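Local coordinates for protein Pcdhgc3 (Mus musculus, PDB 4ZI8) that probably mediates calcium-dependent cell adhesion and may help set up specific neuronal connections, the deposited fragment being its first three extracellular cadherin repeats, at residues Leu28-Arg33 against Arg81-Glu86; Asn167-Leu172 against Arg190-Glu195; Asn266-Tyr271 against Lys315-Asn320. One frame throughout, in Å; residues are numbered along the deposited sequence.

All three contacts lie at calcium-bound ends of cadherin repeats, each in a different repeat, and follow one another along the chain. Contact 1 and contact 2 are partly buried; contact 3 is a surface contact. Contact 1 is dominated by charge and metal, with carboxylates from both segments on shared calcium ions. Contact 2 separates its roles: a leucine methyl over a tyrosine face and an arginine clamp join the segments, while metal binding falls to Asp193 and Glu195. In contact 3 both segments again give a ligand to one calcium ion, but beside paired strands. Contacts 2 and 3 flank the same repeat junction, about 7 Å apart at their nearest atoms; contact 1 sits about 46 Å from contact 2, centre to centre.

Contact 1 of 3, residues Leu28-Arg33 against Arg81-Glu86; sequences LEERER and RLDREE. With CA (calcium ion), chain P; CA (calcium ion), chain O.
The loop carrying Glu30 meets the turn at Leu82 through a backbone bond, Glu30 N to Leu82 O at 2.8 Å. This is the calcium-binding end of the first cadherin repeat, at its junction with the second, where the loop after strand 24-28 faces the start of helix 84-88. Glu29 bridges two calcium ions, one with each carboxylate oxygen. Its OE1 lies 2.4 Å from the first ion and also accepts from Arg84 N at 3.0 Å, which comes from above the carboxylate plane. Glu85 bridges the same pair: OE1 binds the first ion at 2.3 Å, and both oxygens hold the second, OE1 more loosely at 2.8 Å. Asp120 joins both sites, and Asp117, Ile118 and Asp153 complete the second, so the cluster ties this repeat to the next. Metal charge probably offsets the repulsion among the packed carboxylates.

Glu30 turns back at chi2 (-78°), which brings OE2 to the first calcium ion. The extended Arg81 grips this carboxylate side-on. Its NE donates to the syn lone pair of Glu30 OE1 at 2.8 Å, while NH2 donates to OE2, already a metal ligand. The two flat groups are turned 37° apart. Within the loop, Arg31 NE and NH2 both donate to Glu29 O. Asp83 caps the helix: its OD1 binds the first calcium ion and accepts from Glu85 N at 3.0 Å.

Contact 2 of 3, residues Asn167-Leu172 against Arg190-Glu195; sequences NEYFAL and RALDWE. With CA (calcium ion), chain R; CA (calcium ion), chain Q.
Leu192 sets its CD2 methyl over one face of the Tyr169 ring, a CH-pi contact 3.9 Å from the centroid and displaced toward the rim. The pair lies in the second cadherin repeat, where the loop leading into strand 170-176 meets the calcium-binding loop after strand 182-188. The same methyl touches Phe170 CE2 at 4.1 Å, so one leucine branch serves both rings. On the opposite face of Tyr169, Glu168 CG sits over the ring centre. The ring edge meets the backbone oxygens of Arg190 and Ala191, and its hydroxyl bonds to Glu197.

Arg190 grips Glu168, the residue before Tyr169. Its chain bends at chi3 (45°) and brings NH1 back to Glu168. There NH1 donates twice: to the anti lone pair of OE2 at 2.7 Å and to Glu168 O at 2.8 Å, the latter from above the carbonyl plane. Carboxylate and guanidinium are nearly coplanar, 16° apart. Glu168 OE1 has a second cation in Arg196. The backbones join where Arg190 N donates to Tyr169 O at 3.1 Å.

Further out, Asn167 OD1 accepts from Tyr169 N in an Asx turn and from Phe170 N in an Asx motif, and ND2 donates to Phe170 O. Beyond Leu192, Glu195 bridges two calcium ions at the junction with the third repeat. Asp193 OD1 binds one of these ions at 2.3 Å and accepts from Glu195 N in an Asx turn.

Contact 3 of 3, residues Asn266-Tyr271 against Lys315-Asn320; sequences NGEIVY and KDKGAN. With CA (calcium ion), chain S.
Asp316 places CG between its own backbone N and carbonyl carbon (chi1 55°), and this turns OD2 onto the calcium ion that Asn266 also binds. Lys317 and Glu268 both run extended beyond CG. They cross obliquely, and Lys317 NZ donates to Glu268 OE2 at 3.0 Å in a salt bridge. The ammonium nitrogen sits well above the carboxylate plane, 69° out of it. The lysine chain also passes Val270 at about a right angle, with its CE 3.5 Å from Val270 CG2. The aliphatic part of Lys317 thus packs on the valine while its charge meets the glutamate.

The backbone oxygen Asn266 O holds the calcium ion at 2.2 Å, and Asp316 OD2 is a second ligand. Asn228, Asn230, Asp260 and Asp262 complete the site. This is the calcium-bound end of the third cadherin repeat, where strand 269-273, outermost of its sheet within this chain, pairs antiparallel with strand 307-316. Val270 and Lys315 form a hydrogen-bonded pair: Val270 N donates to Lys315 O at 2.8 Å, and Lys315 N to Val270 O. Next to this pair, Asp316 CA makes a CA-H...O contact with Glu268 O at 3.1 Å.

Asp316 OD1 turns from the metal and accepts from Gly318 N at 2.9 Å, closing an Asx turn. Asn266 OD1 lies close over Gly318 CA, which has no side chain to obstruct it. Asn266 ND2 bonds to Asp226, a ligand of another calcium ion at the junction. One water donates to Asn266 OD1 and accepts from Ala319 N at 2.8 Å.

Contact 1 of 3, residues Leu28-Arg33 against Arg81-Glu86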
loop_
_atom_site.group_PDB
_atom_site.type_symbol
_atom_site.label_atom_id
_atom_site.label_comp_id
_atom_site.label_asym_id
_atom_site.label_seq_id
_atom_site.Cartn_x
_atom_site.Cartn_y
_atom_site.Cartn_z
ATOM N N LEU B 28 -46.809 -2.371 17.833
ATOM C CA LEU B 28 -45.573 -1.690 17.488
ATOM C C LEU B 28 -44.760 -1.354 18.721
ATOM O O LEU B 28 -45.330 -0.975 19.767
ATOM C CB LEU B 28 -45.879 -0.398 16.727
ATOM C CG LEU B 28 -46.568 -0.483 15.369
ATOM C CD1 LEU B 28 -46.771 0.927 14.792
ATOM C CD2 LEU B 28 -45.770 -1.374 14.419
ATOM N N GLU B 29 -43.429 -1.433 18.618
ATOM C CA GLU B 29 -42.611 -0.931 19.714
ATOM C C GLU B 29 -42.830 0.563 19.919
ATOM O O GLU B 29 -43.332 1.271 19.047
ATOM C CB GLU B 29 -41.108 -1.199 19.459
ATOM C CG GLU B 29 -40.612 -0.624 18.100
ATOM C CD GLU B 29 -39.094 -0.477 18.017
ATOM O OE1 GLU B 29 -38.421 -0.273 19.052
ATOM O OE2 GLU B 29 -38.573 -0.592 16.902
ATOM N N GLU B 30 -42.411 1.040 21.080
ATOM C CA GLU B 30 -42.269 2.446 21.377
ATOM C C GLU B 30 -43.636 3.128 21.474
ATOM O O GLU B 30 -43.744 4.319 21.281
ATOM C CB GLU B 30 -41.358 3.132 20.326
ATOM C CG GLU B 30 -40.007 2.463 20.174
ATOM C CD GLU B 30 -39.007 2.784 21.280
ATOM O OE1 GLU B 30 -39.354 3.444 22.300
ATOM O OE2 GLU B 30 -37.826 2.380 21.115
ATOM N N ARG B 31 -44.684 2.381 21.813
ATOM C CA ARG B 31 -45.977 3.036 22.064
ATOM C C ARG B 31 -45.932 3.851 23.335
ATOM O O ARG B 31 -45.183 3.527 24.256
ATOM C CB ARG B 31 -47.116 2.025 22.156
ATOM C CG ARG B 31 -47.450 1.265 20.872
ATOM C CD ARG B 31 -47.562 2.156 19.631
ATOM N NE ARG B 31 -46.240 2.364 19.030
ATOM C CZ ARG B 31 -46.016 3.129 17.971
ATOM N NH1 ARG B 31 -47.030 3.755 17.401
ATOM N NH2 ARG B 31 -44.779 3.278 17.489
ATOM N N GLU B 32 -46.758 4.891 23.389
ATOM C CA GLU B 32 -46.883 5.724 24.571
ATOM C C GLU B 32 -47.478 4.955 25.750
ATOM O O GLU B 32 -48.181 3.955 25.571
ATOM C CB GLU B 32 -47.749 6.948 24.265
ATOM C CG GLU B 32 -47.128 7.897 23.226
ATOM C CD GLU B 32 -47.680 9.331 23.293
ATOM O OE1 GLU B 32 -48.762 9.554 23.897
ATOM O OE2 GLU B 32 -47.020 10.238 22.735
ATOM N N ARG B 33 -47.201 5.433 26.956
ATOM C CA ARG B 33 -47.747 4.805 28.142
ATOM C C ARG B 33 -49.259 4.957 28.121
ATOM O O ARG B 33 -49.775 6.023 27.829
ATOM C CB ARG B 33 -47.154 5.412 29.405
ATOM C CG ARG B 33 -47.374 4.546 30.601
ATOM C CD ARG B 33 -46.669 5.054 31.840
ATOM N NE ARG B 33 -46.791 4.071 32.915
ATOM C CZ ARG B 33 -46.725 4.358 34.210
ATOM N NH1 ARG B 33 -46.536 5.610 34.605
ATOM N NH2 ARG B 33 -46.851 3.391 35.107
ATOM N N ARG B 81 -41.564 1.776 28.619
ATOM C CA ARG B 81 -41.033 1.810 27.268
ATOM C C ARG B 81 -40.705 0.420 26.759
ATOM O O ARG B 81 -40.014 -0.365 27.417
ATOM C CB ARG B 81 -39.799 2.682 27.206
ATOM C CG ARG B 81 -39.115 2.604 25.872
ATOM C CD ARG B 81 -38.059 3.698 25.711
ATOM N NE ARG B 81 -37.492 3.650 24.362
ATOM C CZ ARG B 81 -36.258 4.028 24.049
ATOM N NH1 ARG B 81 -35.450 4.505 24.977
ATOM N NH2 ARG B 81 -35.843 3.935 22.790
ATOM N N LEU B 82 -41.213 0.114 25.575
ATOM C CA LEU B 82 -40.928 -1.148 24.899
ATOM C C LEU B 82 -40.050 -0.820 23.709
ATOM O O LEU B 82 -40.564 -0.444 22.650
ATOM C CB LEU B 82 -42.212 -1.846 24.440
ATOM C CG LEU B 82 -43.076 -2.420 25.569
ATOM C CD1 LEU B 82 -44.537 -2.408 25.142
ATOM C CD2 LEU B 82 -42.615 -3.828 25.838
ATOM N N ASP B 83 -38.736 -0.906 23.905
ATOM C CA ASP B 83 -37.770 -0.652 22.841
ATOM C C ASP B 83 -37.315 -1.986 22.331
ATOM O O ASP B 83 -36.554 -2.691 23.014
ATOM C CB ASP B 83 -36.594 0.172 23.369
ATOM C CG ASP B 83 -35.461 0.283 22.378
ATOM O OD1 ASP B 83 -35.669 0.150 21.147
ATOM O OD2 ASP B 83 -34.341 0.536 22.858
ATOM N N ARG B 84 -37.823 -2.366 21.162
ATOM C CA ARG B 84 -37.488 -3.651 20.575
ATOM C C ARG B 84 -35.959 -3.804 20.466
ATOM O O ARG B 84 -35.451 -4.904 20.627
ATOM C CB ARG B 84 -38.173 -3.817 19.197
ATOM C CG ARG B 84 -38.187 -5.254 18.620
ATOM C CD ARG B 84 -38.010 -5.257 17.100
ATOM N NE ARG B 84 -36.726 -4.666 16.743
ATOM C CZ ARG B 84 -35.563 -5.296 16.847
ATOM N NH1 ARG B 84 -35.510 -6.558 17.244
ATOM N NH2 ARG B 84 -34.452 -4.665 16.548
ATOM N N GLU B 85 -35.216 -2.718 20.223
ATOM C CA GLU B 85 -33.778 -2.868 20.046
ATOM C C GLU B 85 -33.133 -3.367 21.328
ATOM O O GLU B 85 -32.269 -4.250 21.287
ATOM C CB GLU B 85 -33.121 -1.544 19.581
ATOM C CG GLU B 85 -33.249 -1.320 18.073
ATOM C CD GLU B 85 -34.687 -1.027 17.647
ATOM O OE1 GLU B 85 -35.303 -0.113 18.217
ATOM O OE2 GLU B 85 -35.215 -1.691 16.737
ATOM N N GLU B 86 -33.544 -2.810 22.458
ATOM C CA GLU B 86 -33.052 -3.247 23.759
ATOM C C GLU B 86 -33.526 -4.639 24.113
ATOM O O GLU B 86 -32.793 -5.425 24.707
ATOM C CB GLU B 86 -33.511 -2.301 24.857
ATOM C CG GLU B 86 -32.896 -2.628 26.209
ATOM C CD GLU B 86 -33.514 -1.804 27.319
ATOM O OE1 GLU B 86 -34.641 -1.295 27.139
ATOM O OE2 GLU B 86 -32.876 -1.654 28.367
HETATM CA CA CA P . -36.616 1.241 19.454
HETATM CA CA CA O . -36.649 -0.310 15.741
HETATM O O HOH W 1 -43.537 1.516 24.650
HETATM O O HOH W 2 -34.738 2.747 19.583
#

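Contact 2 of 3, residues Asn167-Leu172 against Arg190-Glu195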
loop_
_atom_site.group_PDB
_atom_site.type_symbol
_atom_site.label_atom_id
_atom_site.label_comp_id
_atom_site.label_asym_id
_atom_site.label_seq_id
_atom_site.Cartn_x
_atom_site.Cartn_y
_atom_site.Cartn_z
ATOM N N ASN B 167 -17.110 11.520 -7.360
ATOM C CA ASN B 167 -15.683 11.822 -7.361
ATOM C C ASN B 167 -15.055 11.231 -8.607
ATOM O O ASN B 167 -15.668 10.415 -9.281
ATOM C CB ASN B 167 -15.011 11.274 -6.103
ATOM C CG ASN B 167 -14.776 9.784 -6.175
ATOM O OD1 ASN B 167 -13.684 9.330 -6.537
ATOM N ND2 ASN B 167 -15.804 9.005 -5.853
ATOM N N GLU B 168 -13.828 11.605 -8.923
ATOM C CA GLU B 168 -13.293 11.166 -10.206
ATOM C C GLU B 168 -12.335 9.979 -10.122
ATOM O O GLU B 168 -11.840 9.540 -11.159
ATOM C CB GLU B 168 -12.610 12.334 -10.926
ATOM C CG GLU B 168 -11.276 12.703 -10.398
ATOM C CD GLU B 168 -10.575 13.780 -11.250
ATOM O OE1 GLU B 168 -10.570 14.963 -10.836
ATOM O OE2 GLU B 168 -10.034 13.439 -12.329
ATOM N N TYR B 169 -12.088 9.433 -8.932
ATOM C CA TYR B 169 -11.078 8.379 -8.789
ATOM C C TYR B 169 -11.586 7.010 -8.347
ATOM O O TYR B 169 -10.995 5.975 -8.709
ATOM C CB TYR B 169 -10.014 8.794 -7.780
ATOM C CG TYR B 169 -9.337 10.113 -8.081
ATOM C CD1 TYR B 169 -8.321 10.207 -9.035
ATOM C CD2 TYR B 169 -9.712 11.258 -7.400
ATOM C CE1 TYR B 169 -7.713 11.410 -9.296
ATOM C CE2 TYR B 169 -9.115 12.456 -7.652
ATOM C CZ TYR B 169 -8.121 12.535 -8.596
ATOM O OH TYR B 169 -7.549 13.762 -8.821
ATOM N N PHE B 170 -12.636 7.013 -7.530
ATOM C CA PHE B 170 -13.086 5.814 -6.819
ATOM C C PHE B 170 -14.529 5.424 -7.138
ATOM O O PHE B 170 -15.442 6.266 -7.110
ATOM C CB PHE B 170 -12.980 6.031 -5.313
ATOM C CG PHE B 170 -11.582 6.268 -4.805
ATOM C CD1 PHE B 170 -10.720 5.206 -4.589
ATOM C CD2 PHE B 170 -11.154 7.543 -4.496
ATOM C CE1 PHE B 170 -9.457 5.410 -4.105
ATOM C CE2 PHE B 170 -9.883 7.758 -4.025
ATOM C CZ PHE B 170 -9.034 6.686 -3.816
ATOM N N ALA B 171 -14.754 4.147 -7.425
ATOM C CA ALA B 171 -16.118 3.612 -7.392
ATOM C C ALA B 171 -16.343 2.946 -6.038
ATOM O O ALA B 171 -15.389 2.736 -5.282
ATOM C CB ALA B 171 -16.364 2.632 -8.532
ATOM N N LEU B 172 -17.601 2.644 -5.725
ATOM C CA LEU B 172 -17.953 1.976 -4.469
ATOM C C LEU B 172 -18.461 0.577 -4.739
ATOM O O LEU B 172 -19.257 0.378 -5.653
ATOM C CB LEU B 172 -19.022 2.759 -3.708
ATOM C CG LEU B 172 -19.113 2.418 -2.210
ATOM C CD1 LEU B 172 -17.855 2.903 -1.494
ATOM C CD2 LEU B 172 -20.361 3.019 -1.546
ATOM N N ARG B 190 -9.462 5.275 -11.363
ATOM C CA ARG B 190 -8.493 6.079 -12.093
ATOM C C ARG B 190 -7.347 6.387 -11.142
ATOM O O ARG B 190 -7.572 6.696 -9.980
ATOM C CB ARG B 190 -9.145 7.362 -12.639
ATOM C CG ARG B 190 -10.457 7.088 -13.427
ATOM C CD ARG B 190 -11.113 8.330 -14.053
ATOM N NE ARG B 190 -10.175 9.234 -14.734
ATOM C CZ ARG B 190 -9.793 10.404 -14.246
ATOM N NH1 ARG B 190 -10.256 10.820 -13.078
ATOM N NH2 ARG B 190 -8.962 11.162 -14.923
ATOM N N ALA B 191 -6.124 6.269 -11.626
ATOM C CA ALA B 191 -4.929 6.541 -10.826
ATOM C C ALA B 191 -4.984 7.893 -10.135
ATOM O O ALA B 191 -5.474 8.870 -10.717
ATOM C CB ALA B 191 -3.704 6.477 -11.694
ATOM N N LEU B 192 -4.510 7.938 -8.891
ATOM C CA LEU B 192 -4.327 9.203 -8.190
ATOM C C LEU B 192 -3.104 9.902 -8.766
ATOM O O LEU B 192 -2.256 9.262 -9.393
ATOM C CB LEU B 192 -4.145 8.991 -6.690
ATOM C CG LEU B 192 -5.285 8.276 -5.976
ATOM C CD1 LEU B 192 -4.872 7.969 -4.548
ATOM C CD2 LEU B 192 -6.534 9.143 -6.009
ATOM N N ASP B 193 -3.001 11.206 -8.527
ATOM C CA ASP B 193 -1.893 11.990 -9.037
ATOM C C ASP B 193 -1.582 13.087 -8.043
ATOM O O ASP B 193 -2.302 14.065 -7.970
ATOM C CB ASP B 193 -2.208 12.585 -10.400
ATOM C CG ASP B 193 -1.032 13.373 -10.980
ATOM O OD1 ASP B 193 0.080 13.324 -10.418
ATOM O OD2 ASP B 193 -1.206 14.040 -12.012
ATOM N N TRP B 194 -0.494 12.920 -7.276
ATOM C CA TRP B 194 -0.142 13.861 -6.216
ATOM C C TRP B 194 0.091 15.257 -6.754
ATOM O O TRP B 194 -0.258 16.250 -6.083
ATOM C CB TRP B 194 1.116 13.410 -5.453
ATOM C CG TRP B 194 1.425 14.317 -4.284
ATOM C CD1 TRP B 194 1.042 14.140 -2.975
ATOM C CD2 TRP B 194 2.161 15.549 -4.322
ATOM N NE1 TRP B 194 1.503 15.186 -2.204
ATOM C CE2 TRP B 194 2.180 16.065 -3.006
ATOM C CE3 TRP B 194 2.791 16.271 -5.344
ATOM C CZ2 TRP B 194 2.818 17.254 -2.681
ATOM C CZ3 TRP B 194 3.434 17.456 -5.022
ATOM C CH2 TRP B 194 3.426 17.942 -3.695
ATOM N N GLU B 195 0.674 15.319 -7.949
ATOM C CA GLU B 195 1.028 16.592 -8.548
ATOM C C GLU B 195 -0.208 17.406 -8.870
ATOM O O GLU B 195 -0.147 18.624 -8.878
ATOM C CB GLU B 195 1.872 16.396 -9.812
ATOM C CG GLU B 195 3.347 16.087 -9.544
ATOM C CD GLU B 195 3.583 14.671 -9.049
ATOM O OE1 GLU B 195 2.767 13.792 -9.371
ATOM O OE2 GLU B 195 4.585 14.424 -8.337
HETATM CA CA CA R . 1.993 12.071 -10.469
HETATM CA CA CA Q . 4.980 12.489 -7.887
HETATM O O HOH W 3 0.748 10.962 -11.969
HETATM O O HOH W 4 3.037 13.251 -12.339
#

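Contact 3 of 3, residues Asn266-Tyr271 against Lys315-Asn320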
loop_
_atom_site.group_PDB
_atom_site.type_symbol
_atom_site.label_atom_id
_atom_site.label_comp_id
_atom_site.label_asym_id
_atom_site.label_seq_id
_atom_site.Cartn_x
_atom_site.Cartn_y
_atom_site.Cartn_z
ATOM N N ASN B 266 11.896 13.298 -3.436
ATOM C CA ASN B 266 11.559 12.938 -4.795
ATOM C C ASN B 266 11.750 14.113 -5.753
ATOM O O ASN B 266 11.844 13.937 -6.960
ATOM C CB ASN B 266 10.120 12.452 -4.880
ATOM C CG ASN B 266 9.880 11.131 -4.152
ATOM O OD1 ASN B 266 10.758 10.266 -4.065
ATOM N ND2 ASN B 266 8.657 10.962 -3.643
ATOM N N GLY B 267 11.765 15.318 -5.206
ATOM C CA GLY B 267 11.877 16.510 -6.019
ATOM C C GLY B 267 13.135 17.294 -5.709
ATOM O O GLY B 267 13.353 18.365 -6.268
ATOM N N GLU B 268 13.956 16.787 -4.794
ATOM C CA GLU B 268 15.154 17.517 -4.391
ATOM C C GLU B 268 16.331 17.165 -5.280
ATOM O O GLU B 268 16.724 16.007 -5.377
ATOM C CB GLU B 268 15.501 17.217 -2.949
ATOM C CG GLU B 268 16.746 17.933 -2.473
ATOM C CD GLU B 268 16.976 17.731 -0.994
ATOM O OE1 GLU B 268 16.081 17.147 -0.336
ATOM O OE2 GLU B 268 18.037 18.154 -0.492
ATOM N N ILE B 269 16.929 18.169 -5.896
ATOM C CA ILE B 269 17.892 17.905 -6.959
ATOM C C ILE B 269 19.347 17.967 -6.520
ATOM O O ILE B 269 19.755 18.863 -5.735
ATOM C CB ILE B 269 17.640 18.868 -8.108
ATOM C CG1 ILE B 269 16.452 18.332 -8.903
ATOM C CG2 ILE B 269 18.880 18.995 -9.014
ATOM C CD1 ILE B 269 15.645 19.402 -9.530
ATOM N N VAL B 270 20.097 16.964 -6.984
ATOM C CA VAL B 270 21.542 16.884 -6.801
ATOM C C VAL B 270 22.259 17.038 -8.147
ATOM O O VAL B 270 21.943 16.318 -9.099
ATOM C CB VAL B 270 21.970 15.544 -6.197
ATOM C CG1 VAL B 270 23.515 15.476 -6.087
ATOM C CG2 VAL B 270 21.319 15.324 -4.867
ATOM N N TYR B 271 23.219 17.957 -8.220
ATOM C CA TYR B 271 23.971 18.166 -9.458
ATOM C C TYR B 271 25.315 17.468 -9.383
ATOM O O TYR B 271 25.984 17.541 -8.371
ATOM C CB TYR B 271 24.185 19.658 -9.726
ATOM C CG TYR B 271 22.908 20.432 -9.880
ATOM C CD1 TYR B 271 22.176 20.355 -11.061
ATOM C CD2 TYR B 271 22.418 21.232 -8.846
ATOM C CE1 TYR B 271 20.996 21.047 -11.214
ATOM C CE2 TYR B 271 21.226 21.944 -8.992
ATOM C CZ TYR B 271 20.523 21.844 -10.184
ATOM O OH TYR B 271 19.347 22.528 -10.369
ATOM N N LYS B 315 19.940 14.709 -10.703
ATOM C CA LYS B 315 19.161 13.563 -10.242
ATOM C C LYS B 315 18.477 13.935 -8.939
ATOM O O LYS B 315 19.037 14.691 -8.135
ATOM C CB LYS B 315 20.041 12.316 -10.050
ATOM C CG LYS B 315 20.243 11.483 -11.337
ATOM C CD LYS B 315 20.577 10.014 -11.064
ATOM C CE LYS B 315 20.558 9.183 -12.371
ATOM N NZ LYS B 315 21.091 7.781 -12.258
ATOM N N ASP B 316 17.266 13.431 -8.733
ATOM C CA ASP B 316 16.568 13.735 -7.487
ATOM C C ASP B 316 17.019 12.730 -6.437
ATOM O O ASP B 316 17.844 11.860 -6.735
ATOM C CB ASP B 316 15.035 13.740 -7.652
ATOM C CG ASP B 316 14.487 12.457 -8.231
ATOM O OD1 ASP B 316 14.822 11.366 -7.719
ATOM O OD2 ASP B 316 13.714 12.539 -9.213
ATOM N N LYS B 317 16.499 12.854 -5.213
ATOM C CA LYS B 317 16.846 11.932 -4.132
ATOM C C LYS B 317 15.757 10.880 -3.885
ATOM O O LYS B 317 15.678 10.304 -2.802
ATOM C CB LYS B 317 17.114 12.712 -2.844
ATOM C CG LYS B 317 18.265 13.709 -2.959
ATOM C CD LYS B 317 18.444 14.494 -1.674
ATOM C CE LYS B 317 19.652 15.401 -1.749
ATOM N NZ LYS B 317 20.104 15.998 -0.441
ATOM N N GLY B 318 14.917 10.633 -4.888
ATOM C CA GLY B 318 13.838 9.675 -4.750
ATOM C C GLY B 318 14.175 8.308 -5.319
ATOM O O GLY B 318 15.283 8.100 -5.821
ATOM N N ALA B 319 13.212 7.388 -5.261
ATOM C CA ALA B 319 13.396 6.034 -5.749
ATOM C C ALA B 319 13.466 6.026 -7.263
ATOM O O ALA B 319 12.762 6.798 -7.919
ATOM C CB ALA B 319 12.267 5.128 -5.271
ATOM N N ASN B 320 14.319 5.153 -7.806
ATOM C CA ASN B 320 14.466 5.009 -9.247
ATOM C C ASN B 320 14.656 6.341 -9.949
ATOM O O ASN B 320 13.903 6.670 -10.872
ATOM C CB ASN B 320 13.247 4.290 -9.835
ATOM C CG ASN B 320 13.469 3.847 -11.279
ATOM O OD1 ASN B 320 14.606 3.675 -11.717
ATOM N ND2 ASN B 320 12.377 3.673 -12.026
HETATM CA CA CA S . 11.491 13.429 -9.125
HETATM O O HOH W 5 10.874 7.703 -3.747
#